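Local coordinates for CocE/NonD family hydrolase (Staphylococcus aureus subsp. aureus COL, PDB 3III), which is probably a hydrolase of the CocE/NonD family that cleaves ester or amide bonds, related to X-Pro dipeptidyl-peptidases, at residues Tyr384-Lys389 / Thr536-Met541; Ser416-Asp421 / Leu484-Ile489; Asp421-Phe426 / Gly540-Tyr545. One frame throughout, in Å; residues are numbered along the deposited sequence.

Contact 1 (Tyr384-Lys389 / Thr536-Met541); sequences YDSEDK and TVNKGM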
loop_
_atom_site.group_PDB
_atom_site.type_symbol
_atom_site.label_atom_id
_atom_site.label_comp_id
_atom_site.label_asym_id
_atom_site.label_seq_id
_atom_site.Cartn_x
_atom_site.Cartn_y
_atom_site.Cartn_z
ATOM N N TYR A 384 10.326 15.283 -26.363
ATOM C CA TYR A 384 10.278 16.274 -25.303
ATOM C C TYR A 384 11.663 16.314 -24.695
ATOM O O TYR A 384 12.420 15.340 -24.806
ATOM C CB TYR A 384 9.200 15.948 -24.261
ATOM C CG TYR A 384 9.360 14.577 -23.621
ATOM C CD1 TYR A 384 10.211 14.383 -22.566
ATOM C CD2 TYR A 384 8.639 13.484 -24.083
ATOM C CE1 TYR A 384 10.388 13.130 -22.010
ATOM C CE2 TYR A 384 8.791 12.235 -23.519
ATOM C CZ TYR A 384 9.671 12.065 -22.484
ATOM O OH TYR A 384 9.862 10.819 -21.954
ATOM N N ASP A 385 12.024 17.447 -24.103
ATOM C CA ASP A 385 13.302 17.548 -23.364
ATOM C C ASP A 385 13.117 16.840 -21.992
ATOM O O ASP A 385 12.351 17.319 -21.154
ATOM C CB ASP A 385 13.669 19.022 -23.164
ATOM C CG ASP A 385 14.993 19.216 -22.383
ATOM O OD1 ASP A 385 15.544 18.254 -21.741
ATOM O OD2 ASP A 385 15.474 20.358 -22.446
ATOM N N SER A 386 13.812 15.721 -21.784
ATOM C CA SER A 386 13.713 14.935 -20.561
ATOM C C SER A 386 14.197 15.658 -19.301
ATOM O O SER A 386 13.861 15.242 -18.224
ATOM C CB SER A 386 14.433 13.564 -20.685
ATOM O OG SER A 386 15.854 13.715 -20.809
ATOM N N GLU A 387 15.017 16.698 -19.438
ATOM C CA GLU A 387 15.496 17.496 -18.306
ATOM C C GLU A 387 14.701 18.784 -18.044
ATOM O O GLU A 387 15.004 19.489 -17.100
ATOM C CB GLU A 387 16.947 17.906 -18.576
ATOM C CG GLU A 387 17.844 16.698 -18.890
ATOM C CD GLU A 387 19.256 17.102 -19.189
ATOM O OE1 GLU A 387 19.641 17.102 -20.378
ATOM O OE2 GLU A 387 19.954 17.438 -18.207
ATOM N N ASP A 388 13.748 19.123 -18.915
ATOM C CA ASP A 388 12.918 20.303 -18.726
ATOM C C ASP A 388 11.627 19.863 -18.053
ATOM O O ASP A 388 10.774 19.189 -18.672
ATOM C CB ASP A 388 12.676 20.976 -20.069
ATOM C CG ASP A 388 11.877 22.273 -19.953
ATOM O OD1 ASP A 388 11.126 22.472 -18.971
ATOM O OD2 ASP A 388 11.973 23.065 -20.885
ATOM N N LYS A 389 11.497 20.205 -16.767
ATOM C CA LYS A 389 10.330 19.818 -15.971
ATOM C C LYS A 389 9.011 20.375 -16.487
ATOM O O LYS A 389 7.937 20.003 -15.988
ATOM C CB LYS A 389 10.478 20.245 -14.504
ATOM C CG LYS A 389 11.697 19.640 -13.842
ATOM C CD LYS A 389 11.783 20.046 -12.375
ATOM C CE LYS A 389 12.412 18.918 -11.550
ATOM N NZ LYS A 389 13.643 18.373 -12.173
ATOM N N THR A 536 18.448 10.389 -11.720
ATOM C CA THR A 536 17.906 10.050 -13.043
ATOM C C THR A 536 19.048 9.756 -14.025
ATOM O O THR A 536 20.116 10.343 -13.905
ATOM C CB THR A 536 17.038 11.229 -13.625
ATOM O OG1 THR A 536 16.443 10.814 -14.841
ATOM C CG2 THR A 536 17.913 12.446 -13.925
ATOM N N VAL A 537 18.787 8.875 -15.002
ATOM C CA VAL A 537 19.674 8.625 -16.184
ATOM C C VAL A 537 19.389 9.527 -17.387
ATOM O O VAL A 537 20.089 9.467 -18.396
ATOM C CB VAL A 537 19.514 7.162 -16.717
ATOM C CG1 VAL A 537 19.951 6.136 -15.682
ATOM C CG2 VAL A 537 18.033 6.901 -17.175
ATOM N N ASN A 538 18.367 10.364 -17.284
ATOM C CA ASN A 538 17.948 11.237 -18.367
ATOM C C ASN A 538 18.939 12.316 -18.805
ATOM O O ASN A 538 19.512 13.048 -18.003
ATOM C CB ASN A 538 16.598 11.889 -18.052
ATOM C CG ASN A 538 15.457 10.910 -18.175
ATOM O OD1 ASN A 538 15.601 9.895 -18.841
ATOM N ND2 ASN A 538 14.326 11.194 -17.538
ATOM N N LYS A 539 19.109 12.422 -20.104
ATOM C CA LYS A 539 19.845 13.544 -20.678
ATOM C C LYS A 539 19.248 13.820 -22.047
ATOM O O LYS A 539 19.112 12.908 -22.870
ATOM C CB LYS A 539 21.340 13.226 -20.779
ATOM C CG LYS A 539 22.210 14.426 -21.179
ATOM C CD LYS A 539 23.686 14.019 -21.419
ATOM C CE LYS A 539 24.468 15.061 -22.240
ATOM N NZ LYS A 539 24.588 16.242 -21.379
ATOM N N GLY A 540 18.871 15.065 -22.277
ATOM C CA GLY A 540 18.487 15.492 -23.625
ATOM C C GLY A 540 17.121 15.013 -24.039
ATOM O O GLY A 540 16.261 14.791 -23.191
HETATM N N MSE A 541 16.915 14.892 -25.347
HETATM C CA MSE A 541 15.591 14.640 -25.888
HETATM C C MSE A 541 15.218 13.186 -25.759
HETATM O O MSE A 541 16.041 12.315 -25.944
HETATM C CB MSE A 541 15.515 15.027 -27.355
HETATM C CG MSE A 541 15.778 16.508 -27.602
HETATM SE SE MSE A 541 14.309 17.622 -26.893
HETATM C CE MSE A 541 15.496 19.203 -26.534
HETATM O O HOH W 1 22.034 17.585 -21.565
#

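Contact 2 (Ser416-Asp421 / Leu484-Ile489); sequences STKDSD and LSQDEI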
loop_
_atom_site.group_PDB
_atom_site.type_symbol
_atom_site.label_atom_id
_atom_site.label_comp_id
_atom_site.label_asym_id
_atom_site.label_seq_id
_atom_site.Cartn_x
_atom_site.Cartn_y
_atom_site.Cartn_z
ATOM N N SER A 416 13.255 6.037 -28.106
ATOM C CA SER A 416 14.681 6.102 -28.295
ATOM C C SER A 416 15.231 7.387 -27.700
ATOM O O SER A 416 14.497 8.299 -27.435
ATOM C CB SER A 416 15.067 6.088 -29.770
ATOM O OG SER A 416 14.757 7.336 -30.372
ATOM N N THR A 417 16.554 7.458 -27.565
ATOM C CA THR A 417 17.241 8.613 -26.998
ATOM C C THR A 417 18.619 8.702 -27.698
ATOM O O THR A 417 19.167 7.720 -28.191
ATOM C CB THR A 417 17.404 8.526 -25.441
ATOM O OG1 THR A 417 18.057 9.701 -24.946
ATOM C CG2 THR A 417 18.242 7.287 -25.019
ATOM N N LYS A 418 19.123 9.916 -27.805
ATOM C CA LYS A 418 20.366 10.156 -28.458
ATOM C C LYS A 418 21.501 10.467 -27.511
ATOM O O LYS A 418 22.655 10.138 -27.824
ATOM C CB LYS A 418 20.209 11.309 -29.427
ATOM C CG LYS A 418 20.431 10.877 -30.813
ATOM C CD LYS A 418 20.139 12.001 -31.826
ATOM C CE LYS A 418 21.119 13.158 -31.697
ATOM N NZ LYS A 418 20.556 14.427 -32.307
ATOM N N ASP A 419 21.203 11.137 -26.400
ATOM C CA ASP A 419 22.240 11.695 -25.525
ATOM C C ASP A 419 22.561 10.891 -24.300
ATOM O O ASP A 419 23.405 11.311 -23.498
ATOM C CB ASP A 419 21.834 13.073 -25.030
ATOM C CG ASP A 419 21.804 14.107 -26.115
ATOM O OD1 ASP A 419 22.205 13.821 -27.270
ATOM O OD2 ASP A 419 21.384 15.235 -25.776
ATOM N N SER A 420 21.894 9.759 -24.120
ATOM C CA SER A 420 22.117 8.920 -22.948
ATOM C C SER A 420 22.043 7.492 -23.429
ATOM O O SER A 420 21.624 7.255 -24.556
ATOM C CB SER A 420 21.021 9.185 -21.932
ATOM O OG SER A 420 21.360 8.696 -20.665
ATOM N N ASP A 421 22.438 6.548 -22.585
ATOM C CA ASP A 421 22.267 5.143 -22.896
ATOM C C ASP A 421 21.113 4.518 -22.096
ATOM O O ASP A 421 21.024 3.306 -21.993
ATOM C CB ASP A 421 23.550 4.372 -22.642
ATOM C CG ASP A 421 23.913 4.284 -21.176
ATOM O OD1 ASP A 421 23.332 4.983 -20.294
ATOM O OD2 ASP A 421 24.848 3.524 -20.908
ATOM N N LEU A 484 20.962 1.353 -23.931
ATOM C CA LEU A 484 20.596 1.690 -25.314
ATOM C C LEU A 484 21.759 2.281 -26.111
ATOM O O LEU A 484 22.632 2.912 -25.537
ATOM C CB LEU A 484 19.453 2.709 -25.323
ATOM C CG LEU A 484 18.127 2.382 -24.637
ATOM C CD1 LEU A 484 17.334 3.673 -24.275
ATOM C CD2 LEU A 484 17.290 1.421 -25.446
ATOM N N SER A 485 21.721 2.084 -27.430
ATOM C CA SER A 485 22.564 2.809 -28.401
ATOM C C SER A 485 21.873 4.061 -28.943
ATOM O O SER A 485 20.636 4.187 -28.905
ATOM C CB SER A 485 22.920 1.927 -29.586
ATOM O OG SER A 485 23.575 0.764 -29.164
ATOM N N GLN A 486 22.661 5.001 -29.450
ATOM C CA GLN A 486 22.047 6.179 -30.071
ATOM C C GLN A 486 20.998 5.778 -31.089
ATOM O O GLN A 486 21.248 4.963 -31.992
ATOM C CB GLN A 486 23.077 7.091 -30.746
ATOM C CG GLN A 486 23.935 7.793 -29.737
ATOM C CD GLN A 486 24.830 8.812 -30.342
ATOM O OE1 GLN A 486 24.496 9.454 -31.354
ATOM N NE2 GLN A 486 26.008 8.955 -29.759
ATOM N N ASP A 487 19.806 6.341 -30.892
ATOM C CA ASP A 487 18.667 6.125 -31.782
ATOM C C ASP A 487 18.170 4.669 -31.897
ATOM O O ASP A 487 17.366 4.368 -32.788
ATOM C CB ASP A 487 18.965 6.741 -33.149
ATOM C CG ASP A 487 19.123 8.253 -33.060
ATOM O OD1 ASP A 487 18.438 8.876 -32.211
ATOM O OD2 ASP A 487 19.958 8.820 -33.781
ATOM N N GLU A 488 18.621 3.787 -30.993
ATOM C CA GLU A 488 17.995 2.484 -30.852
ATOM C C GLU A 488 16.565 2.699 -30.372
ATOM O O GLU A 488 16.359 3.190 -29.276
ATOM C CB GLU A 488 18.740 1.642 -29.847
ATOM C CG GLU A 488 18.346 0.200 -29.808
ATOM C CD GLU A 488 19.105 -0.526 -28.730
ATOM O OE1 GLU A 488 20.111 0.002 -28.191
ATOM O OE2 GLU A 488 18.694 -1.642 -28.421
ATOM N N ILE A 489 15.608 2.343 -31.224
ATOM C CA ILE A 489 14.205 2.397 -30.918
ATOM C C ILE A 489 13.719 1.080 -30.294
ATOM O O ILE A 489 13.811 0.013 -30.938
ATOM C CB ILE A 489 13.397 2.638 -32.212
ATOM C CG1 ILE A 489 13.820 3.964 -32.850
ATOM C CG2 ILE A 489 11.925 2.648 -31.948
ATOM C CD1 ILE A 489 13.274 4.162 -34.286
HETATM O O HOH W 2 16.870 8.944 -30.346
HETATM O O HOH W 3 17.869 4.873 -27.816
HETATM O O HOH W 4 23.778 5.667 -26.572
#

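Contact 3 (Asp421-Phe426 / Gly540-Tyr545); sequences DDMDLF and GMHMIY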
loop_
_atom_site.group_PDB
_atom_site.type_symbol
_atom_site.label_atom_id
_atom_site.label_comp_id
_atom_site.label_asym_id
_atom_site.label_seq_id
_atom_site.Cartn_x
_atom_site.Cartn_y
_atom_site.Cartn_z
ATOM N N ASP A 421 22.438 6.548 -22.585
ATOM C CA ASP A 421 22.267 5.143 -22.896
ATOM C C ASP A 421 21.113 4.518 -22.096
ATOM O O ASP A 421 21.024 3.306 -21.993
ATOM C CB ASP A 421 23.550 4.372 -22.642
ATOM C CG ASP A 421 23.913 4.284 -21.176
ATOM O OD1 ASP A 421 23.332 4.983 -20.294
ATOM O OD2 ASP A 421 24.848 3.524 -20.908
ATOM N N ASP A 422 20.240 5.370 -21.557
ATOM C CA ASP A 422 19.077 4.920 -20.776
ATOM C C ASP A 422 18.077 6.067 -20.654
ATOM O O ASP A 422 18.382 7.236 -20.937
ATOM C CB ASP A 422 19.579 4.445 -19.418
ATOM C CG ASP A 422 18.659 3.442 -18.733
ATOM O OD1 ASP A 422 17.508 3.254 -19.169
ATOM O OD2 ASP A 422 19.108 2.839 -17.729
HETATM N N MSE A 423 16.852 5.724 -20.274
HETATM C CA MSE A 423 15.789 6.683 -20.132
HETATM C C MSE A 423 14.958 6.353 -18.888
HETATM O O MSE A 423 14.658 5.203 -18.639
HETATM C CB MSE A 423 14.861 6.632 -21.352
HETATM C CG MSE A 423 15.589 6.833 -22.644
HETATM SE SE MSE A 423 14.431 6.337 -24.172
HETATM C CE MSE A 423 13.185 7.936 -24.174
ATOM N N ASP A 424 14.616 7.377 -18.128
ATOM C CA ASP A 424 13.640 7.257 -17.087
ATOM C C ASP A 424 12.334 7.861 -17.582
ATOM O O ASP A 424 12.269 9.067 -17.814
ATOM C CB ASP A 424 14.129 7.961 -15.803
ATOM C CG ASP A 424 15.230 7.160 -15.085
ATOM O OD1 ASP A 424 15.206 5.925 -15.218
ATOM O OD2 ASP A 424 16.056 7.745 -14.341
ATOM N N LEU A 425 11.287 7.014 -17.675
ATOM C CA LEU A 425 9.989 7.432 -18.192
ATOM C C LEU A 425 8.969 7.465 -17.032
ATOM O O LEU A 425 8.875 6.524 -16.222
ATOM C CB LEU A 425 9.495 6.484 -19.269
ATOM C CG LEU A 425 10.333 6.229 -20.538
ATOM C CD1 LEU A 425 9.723 5.097 -21.417
ATOM C CD2 LEU A 425 10.428 7.480 -21.321
ATOM N N PHE A 426 8.256 8.577 -16.974
ATOM C CA PHE A 426 7.260 8.859 -15.972
ATOM C C PHE A 426 5.949 8.951 -16.723
ATOM O O PHE A 426 5.795 9.768 -17.621
ATOM C CB PHE A 426 7.566 10.190 -15.294
ATOM C CG PHE A 426 8.836 10.176 -14.433
ATOM C CD1 PHE A 426 8.757 10.172 -13.076
ATOM C CD2 PHE A 426 10.103 10.177 -15.012
ATOM C CE1 PHE A 426 9.907 10.125 -12.244
ATOM C CE2 PHE A 426 11.265 10.173 -14.197
ATOM C CZ PHE A 426 11.184 10.169 -12.828
ATOM N N GLY A 540 18.871 15.065 -22.277
ATOM C CA GLY A 540 18.487 15.492 -23.625
ATOM C C GLY A 540 17.121 15.013 -24.039
ATOM O O GLY A 540 16.261 14.791 -23.191
HETATM N N MSE A 541 16.915 14.892 -25.347
HETATM C CA MSE A 541 15.591 14.640 -25.888
HETATM C C MSE A 541 15.218 13.186 -25.759
HETATM O O MSE A 541 16.041 12.315 -25.944
HETATM C CB MSE A 541 15.515 15.027 -27.355
HETATM C CG MSE A 541 15.778 16.508 -27.602
HETATM SE SE MSE A 541 14.309 17.622 -26.893
HETATM C CE MSE A 541 15.496 19.203 -26.534
ATOM N N HIS A 542 13.974 12.958 -25.382
ATOM C CA HIS A 542 13.359 11.658 -25.484
ATOM C C HIS A 542 12.475 11.674 -26.717
ATOM O O HIS A 542 11.707 12.611 -26.904
ATOM C CB HIS A 542 12.512 11.324 -24.270
ATOM C CG HIS A 542 13.300 10.952 -23.048
ATOM N ND1 HIS A 542 12.699 10.498 -21.893
ATOM C CD2 HIS A 542 14.634 10.945 -22.815
ATOM C CE1 HIS A 542 13.642 10.213 -21.003
ATOM N NE2 HIS A 542 14.822 10.458 -21.546
HETATM N N MSE A 543 12.568 10.603 -27.503
HETATM C CA MSE A 543 11.710 10.361 -28.669
HETATM C C MSE A 543 10.646 9.340 -28.371
HETATM O O MSE A 543 10.953 8.331 -27.771
HETATM C CB MSE A 543 12.540 9.748 -29.772
HETATM C CG MSE A 543 13.780 10.504 -29.988
HETATM SE SE MSE A 543 13.298 11.943 -31.101
HETATM C CE MSE A 543 13.811 11.081 -32.801
ATOM N N ILE A 544 9.426 9.575 -28.852
ATOM C CA ILE A 544 8.302 8.632 -28.694
ATOM C C ILE A 544 7.666 8.379 -30.088
ATOM O O ILE A 544 7.239 9.301 -30.771
ATOM C CB ILE A 544 7.199 9.197 -27.736
ATOM C CG1 ILE A 544 7.762 9.549 -26.360
ATOM C CG2 ILE A 544 6.051 8.204 -27.545
ATOM C CD1 ILE A 544 8.494 8.441 -25.698
ATOM N N TYR A 545 7.660 7.127 -30.519
ATOM C CA TYR A 545 7.233 6.784 -31.860
ATOM C C TYR A 545 5.837 6.188 -31.843
ATOM O O TYR A 545 5.512 5.369 -30.998
ATOM C CB TYR A 545 8.212 5.784 -32.474
ATOM C CG TYR A 545 9.605 6.287 -32.558
ATOM C CD1 TYR A 545 10.107 6.810 -33.738
ATOM C CD2 TYR A 545 10.437 6.218 -31.469
ATOM C CE1 TYR A 545 11.416 7.279 -33.836
ATOM C CE2 TYR A 545 11.742 6.682 -31.542
ATOM C CZ TYR A 545 12.215 7.201 -32.708
ATOM O OH TYR A 545 13.512 7.628 -32.748
HETATM O O HOH W 5 17.652 9.879 -21.513
#

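Contact 1 (Tyr384-Lys389 / Thr536-Met541)
S386 grips the carbonyl oxygen of G540 with two donors: S386 N lies 3.0 Å from G540 O, and S386 OG only 2.6 Å from it. They come to the C=O group from opposite faces of its plane, so the oxygen is held between them. The hydroxyl can share its own backbone N's acceptor because chi1 of 67° sets OG between N and the carbonyl carbon. The other end of the glycine is also used, G540 N donating over 2.9 Å to E387 OE1, on the anti side of the carboxylate and out of its plane. G540 takes up a phi of 76°, easy for a residue with no side chain. E387 runs extended beyond CG, and its OE1 also accepts a hydrogen bond from a water, which in turn accepts from K539 NZ; the opposite charges thus meet through solvent.

Next to this, D385 and M541, a selenomethionine, form an antiparallel non-hydrogen-bonded pair. Their side chains cross at about a right angle, with M541 CE 3.8 Å from D385 CB and M541 SE 3.6 Å from D385 N. Backbone closeness also puts M541 CA 3.4 Å from Y384 O, a CA-H...O contact.

Behind these lies what positions E387 and S386. D385 OD1 accepts from E387 N at 2.8 Å, from above the carboxylate plane, while D388 N bonds back to D385 O. On the opposing loop, N538 packs its CB against S386 OG, and its OD1 is held by the backbone N of D424. The result is an Asx turn combined with a type I beta turn where strand 380-385 ends, pinned to the loop entering strand 541-546, its antiparallel neighbour in one of the sheets of the C-terminal domain.

Contact 2 (Ser416-Asp421 / Leu484-Ile489)
T417 and D421 each offer a backbone carbonyl to the loop 484-489: D487 N bonds to T417 O at 3.1 Å, and L484 N to D421 O at 2.8 Å with an N-H...O angle of 173°, both donors standing above the carbonyl plane. The first of these bonds falls within a type II beta turn from S485 to E488, with D487 at its left-handed corner (phi 62°). E488 braces that turn from its own side chain, its OE1 taking the N-H of S485 at 2.7 Å nearly along the C-O axis.

Among the side chains, K418 and D487 lie side by side and point the same way. The aliphatic part does the touching, K418 CG sitting 3.2 Å from D487 OD1, whereas K418 NZ remains 5.8 Å from D487 OD2. Q486 lays its CG against the carbonyl oxygen of K418. On the inner side T417 CG2 meets L484 CD1 at 3.8 Å, the two side chains crossing at about a right angle, and M423 packs against both. S416 presses its CB onto E488 O at 3.2 Å, and its hydroxyl is bonded to Y545 OH.

A water fills in where the backbones part: it accepts from T417 N and lies close to both S485 O and E488 O, with more acceptors around it than it has protons. The chemistry is thus mostly that of the main chain, with a small apolar patch beneath it. K418 and D487 meet through the lysine's methylenes, and with their charged atoms apart any attraction between them is probably modest.

Contact 3 (Asp421-Phe426 / Gly540-Tyr545)
M423, a selenomethionine, reaches from the 421-426 segment to the imidazole of H542, and the two side chains approach tip to tip. Its CB stands over the CE1-NE2 end of the ring, 3.8 Å from both H542 CE1 and H542 NE2. CG comes next, 3.9 Å from H542 NE2. SE stands high above the ring, 4.8 Å from its centroid and close to the normal, and then the chain turns: a chi3 of 74° bends CE down onto the ring face. There CE sits 3.2 Å from H542 CG, displaced toward that rim atom, and 3.5 Å from the ring centroid at 22° from the ring normal, a CH-pi contact. H542 CB is touched by the same methyl.

Other groups meet the ring around its margin. D424 O lies at the edge, near the plane, 3.7 Å from H542 CE1. L425 brings CD2 up to ND1 obliquely. In the ring plane a water sits 2.9 Å from H542 NE2 and donates to D422 O, making the polar link between the segments an indirect one. ND1 has its partner in the hydroxyl of Y384. The acid groups of the segment are turned to other duties, D424 pairing with R458 and D422 with K483.

This buried ring joins strand 541-546 to strand 424-432 of the other antiparallel sheet. Direct contact is by dispersion and CH-pi attraction, with the water bridge as the polar link. A hydrogen-bond partner at each nitrogen and a methyl over one face fix the rotation of the imidazole.

How the contacts relate
The three contacts form one cluster in the C-terminal domain: the centres of contacts 1 and 3 are about 7 Å apart, those of 2 and 3 about 8 Å, and those of 1 and 2 about 13 Å. Contacts 1 and 3 share G540 and M541, and Y384 OH lies 2.9 Å from H542 ND1, N538 OD1 2.8 Å from D424 N. Contacts 2 and 3 share D421, with S416 O 3.0 Å from M543 N. V537 O, 2.7 Å from S420 OG, ties contact 1 to contact 2. Contacts 1 and 2 reach the sheet of strand 541-546; contact 3 joins it to that of strand 424-432. All six segments fall within the family's non-catalytic domain.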